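Local coordinates for protein transcription termination factor FttA (Methanosarcina mazei, PDB 2XR1) that probably terminates transcription across the archaeal genome by cleaving nascent RNA, as a homodimeric nuclease that needs two zinc ions, at residues Q401-N406 with T533-G538. Numbering follows the deposited sequence.
Sequences QMVVKN and TLVFVG
With chi1 of Val403 at 168°, CG1 lies opposite the backbone N and becomes the methyl that meets the strand; in Thr533 chi1 of -55° sets OG1 beside the backbone N and leaves CG2 anti to that N, where it meets the valine methyl. The two methyls approach to 4.0 Å, CG1 of Val403 against CG2 of Thr533, with the two side chains meeting at a slant. Val403 CG1 also lies 4.2 Å from CG2 of Val535; here the valines lie alongside with their branches directed contrary ways. One helical methyl is thus shared between two strand residues two positions apart, whose CB atoms both face the helix, while that of the intervening Leu534 points to the other face of the sheet. This is a compact example of how a helix packs on a beta sheet: branched side chains touch through van der Waals contact alone, with no hydrogen bond between 401-406 and 533-538. The contact is modest, burying 109 Å², and the CA atoms of Val403 and Val535 stand 8.2 Å apart. The same torsion of Thr533 separates its apolar and polar branches: CG2 faces Val403, whereas OG1 shares a hydrogen bond with OG1 of Thr407, one helical turn beyond Val403, which satisfies the buried hydroxyl. Thr407 OG1 is also hydrogen-bonded to the carbonyl O of Val403. In the beta-CASP region, away from the zinc site, helix 393-409 packs on one face of a parallel sheet, where Val403 also reaches Gln575; strand 533-536 runs between 414-417 and 573-576, with helix 545-550 touching Leu534 and Phe536 on the other face.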
ATOM      1  N   GLN B 401       2.135 -13.075 -46.395  1.00 44.37           N
ATOM      2  CA  GLN B 401       2.205 -14.023 -47.480  1.00 46.89           C
ATOM      3  C   GLN B 401       3.272 -13.590 -48.439  1.00 48.47           C
ATOM      4  O   GLN B 401       4.035 -14.401 -48.905  1.00 49.62           O
ATOM      5  CB  GLN B 401       0.867 -14.143 -48.207  1.00 48.12           C
ATOM      6  CG  GLN B 401      -0.175 -14.851 -47.372  1.00 48.28           C
ATOM      7  CD  GLN B 401      -1.588 -14.781 -47.950  1.00 50.84           C
ATOM      8  OE1 GLN B 401      -2.013 -13.751 -48.484  1.00 53.67           O
ATOM      9  NE2 GLN B 401      -2.322 -15.886 -47.840  1.00 51.15           N
ATOM     10  N   MET B 402       3.343 -12.297 -48.701  1.00 48.74           N
ATOM     11  CA  MET B 402       4.325 -11.768 -49.620  1.00 50.63           C
ATOM     12  C   MET B 402       5.749 -11.879 -49.090  1.00 49.69           C
ATOM     13  O   MET B 402       6.664 -12.223 -49.839  1.00 51.34           O
ATOM     14  CB  MET B 402       3.986 -10.323 -49.991  1.00 51.50           C
ATOM     15  CG  MET B 402       2.764 -10.240 -50.943  1.00 55.92           C
ATOM     16  SD  MET B 402       3.100 -10.961 -52.597  1.00 65.95           S
ATOM     17  CE  MET B 402       1.474 -10.902 -53.371  1.00 67.72           C
ATOM     18  N   VAL B 403       5.952 -11.613 -47.810  1.00 47.11           N
ATOM     19  CA  VAL B 403       7.292 -11.750 -47.243  1.00 46.41           C
ATOM     20  C   VAL B 403       7.743 -13.202 -47.296  1.00 47.12           C
ATOM     21  O   VAL B 403       8.878 -13.488 -47.692  1.00 48.78           O
ATOM     22  CB  VAL B 403       7.353 -11.255 -45.829  1.00 44.32           C
ATOM     23  CG1 VAL B 403       8.635 -11.676 -45.180  1.00 43.32           C
ATOM     24  CG2 VAL B 403       7.181  -9.741 -45.818  1.00 43.84           C
ATOM     25  N   VAL B 404       6.856 -14.118 -46.931  1.00 45.77           N
ATOM     26  CA  VAL B 404       7.208 -15.527 -46.928  1.00 46.52           C
ATOM     27  C   VAL B 404       7.349 -16.061 -48.356  1.00 48.76           C
ATOM     28  O   VAL B 404       8.301 -16.786 -48.652  1.00 49.60           O
ATOM     29  CB  VAL B 404       6.224 -16.360 -46.093  1.00 45.14           C
ATOM     30  CG1 VAL B 404       6.489 -17.826 -46.294  1.00 47.07           C
ATOM     31  CG2 VAL B 404       6.376 -16.013 -44.608  1.00 42.66           C
ATOM     32  N   LYS B 405       6.452 -15.644 -49.244  1.00 49.67           N
ATOM     33  CA  LYS B 405       6.532 -16.036 -50.645  1.00 52.58           C
ATOM     34  C   LYS B 405       7.855 -15.623 -51.232  1.00 54.41           C
ATOM     35  O   LYS B 405       8.559 -16.441 -51.824  1.00 56.37           O
ATOM     36  CB  LYS B 405       5.431 -15.391 -51.464  1.00 53.14           C
ATOM     37  CG  LYS B 405       5.346 -15.891 -52.889  1.00 56.49           C
ATOM     38  CD  LYS B 405       4.761 -14.800 -53.763  1.00 59.25           C
ATOM     39  CE  LYS B 405       3.860 -15.343 -54.841  1.00 62.48           C
ATOM     40  NZ  LYS B 405       3.363 -14.233 -55.689  1.00 65.78           N
ATOM     41  N   ASN B 406       8.189 -14.351 -51.062  1.00 54.28           N
ATOM     42  CA  ASN B 406       9.408 -13.822 -51.639  1.00 56.10           C
ATOM     43  C   ASN B 406      10.610 -14.548 -51.046  1.00 55.76           C
ATOM     44  O   ASN B 406      11.460 -14.993 -51.799  1.00 58.34           O
ATOM     45  CB  ASN B 406       9.518 -12.286 -51.483  1.00 55.93           C
ATOM     46  CG  ASN B 406       8.456 -11.508 -52.303  1.00 57.27           C
ATOM     47  OD1 ASN B 406       7.959 -11.976 -53.337  1.00 57.06           O
ATOM     48  ND2 ASN B 406       8.122 -10.293 -51.825  1.00 56.22           N
ATOM     49  N   THR B 533      15.185 -14.575 -44.122  1.00 56.03           N
ATOM     50  CA  THR B 533      14.394 -13.509 -43.541  1.00 52.96           C
ATOM     51  C   THR B 533      13.973 -13.783 -42.103  1.00 50.63           C
ATOM     52  O   THR B 533      13.690 -14.922 -41.728  1.00 50.05           O
ATOM     53  CB  THR B 533      13.131 -13.286 -44.349  1.00 51.52           C
ATOM     54  OG1 THR B 533      13.486 -13.043 -45.714  1.00 54.20           O
ATOM     55  CG2 THR B 533      12.358 -12.076 -43.812  1.00 49.87           C
ATOM     56  N   LEU B 534      13.918 -12.720 -41.302  1.00 49.29           N
ATOM     57  CA  LEU B 534      13.514 -12.835 -39.923  1.00 47.45           C
ATOM     58  C   LEU B 534      12.233 -12.039 -39.735  1.00 44.82           C
ATOM     59  O   LEU B 534      12.263 -10.817 -39.863  1.00 45.16           O
ATOM     60  CB  LEU B 534      14.621 -12.290 -39.011  1.00 49.07           C
ATOM     61  CG  LEU B 534      14.342 -12.331 -37.502  1.00 47.29           C
ATOM     62  CD1 LEU B 534      14.390 -13.765 -37.044  1.00 46.89           C
ATOM     63  CD2 LEU B 534      15.344 -11.447 -36.753  1.00 47.76           C
ATOM     64  N   VAL B 535      11.125 -12.711 -39.404  1.00 42.65           N
ATOM     65  CA  VAL B 535       9.810 -12.073 -39.452  1.00 40.64           C
ATOM     66  C   VAL B 535       9.294 -11.767 -38.065  1.00 38.98           C
ATOM     67  O   VAL B 535       8.990 -12.671 -37.311  1.00 39.18           O
ATOM     68  CB  VAL B 535       8.802 -12.987 -40.180  1.00 40.10           C
ATOM     69  CG1 VAL B 535       7.480 -12.259 -40.451  1.00 38.87           C
ATOM     70  CG2 VAL B 535       9.414 -13.490 -41.504  1.00 42.08           C
ATOM     71  N   PHE B 536       9.194 -10.501 -37.719  1.00 38.48           N
ATOM     72  CA  PHE B 536       8.560 -10.116 -36.461  1.00 37.53           C
ATOM     73  C   PHE B 536       7.056  -9.904 -36.627  1.00 35.92           C
ATOM     74  O   PHE B 536       6.644  -9.030 -37.366  1.00 36.36           O
ATOM     75  CB  PHE B 536       9.176  -8.832 -35.917  1.00 38.53           C
ATOM     76  CG  PHE B 536      10.566  -9.003 -35.405  1.00 40.83           C
ATOM     77  CD1 PHE B 536      10.813  -9.763 -34.283  1.00 40.67           C
ATOM     78  CD2 PHE B 536      11.640  -8.385 -36.032  1.00 43.28           C
ATOM     79  CE1 PHE B 536      12.096  -9.925 -33.807  1.00 42.40           C
ATOM     80  CE2 PHE B 536      12.924  -8.534 -35.540  1.00 44.09           C
ATOM     81  CZ  PHE B 536      13.144  -9.302 -34.430  1.00 44.05           C
ATOM     82  N   VAL B 537       6.254 -10.674 -35.899  1.00 35.12           N
ATOM     83  CA  VAL B 537       4.809 -10.700 -36.090  1.00 33.97           C
ATOM     84  C   VAL B 537       4.063 -10.018 -34.963  1.00 33.77           C
ATOM     85  O   VAL B 537       2.843  -9.934 -34.996  1.00 34.25           O
ATOM     86  CB  VAL B 537       4.282 -12.111 -36.192  1.00 33.50           C
ATOM     87  CG1 VAL B 537       4.920 -12.842 -37.383  1.00 34.15           C
ATOM     88  CG2 VAL B 537       4.522 -12.819 -34.925  1.00 32.77           C
ATOM     89  N   GLY B 538       4.783  -9.507 -33.980  1.00 33.93           N
ATOM     90  CA  GLY B 538       4.166  -8.735 -32.919  1.00 33.83           C
ATOM     91  C   GLY B 538       5.196  -7.842 -32.244  1.00 34.71           C
ATOM     92  O   GLY B 538       6.396  -8.009 -32.489  1.00 36.05           O
TER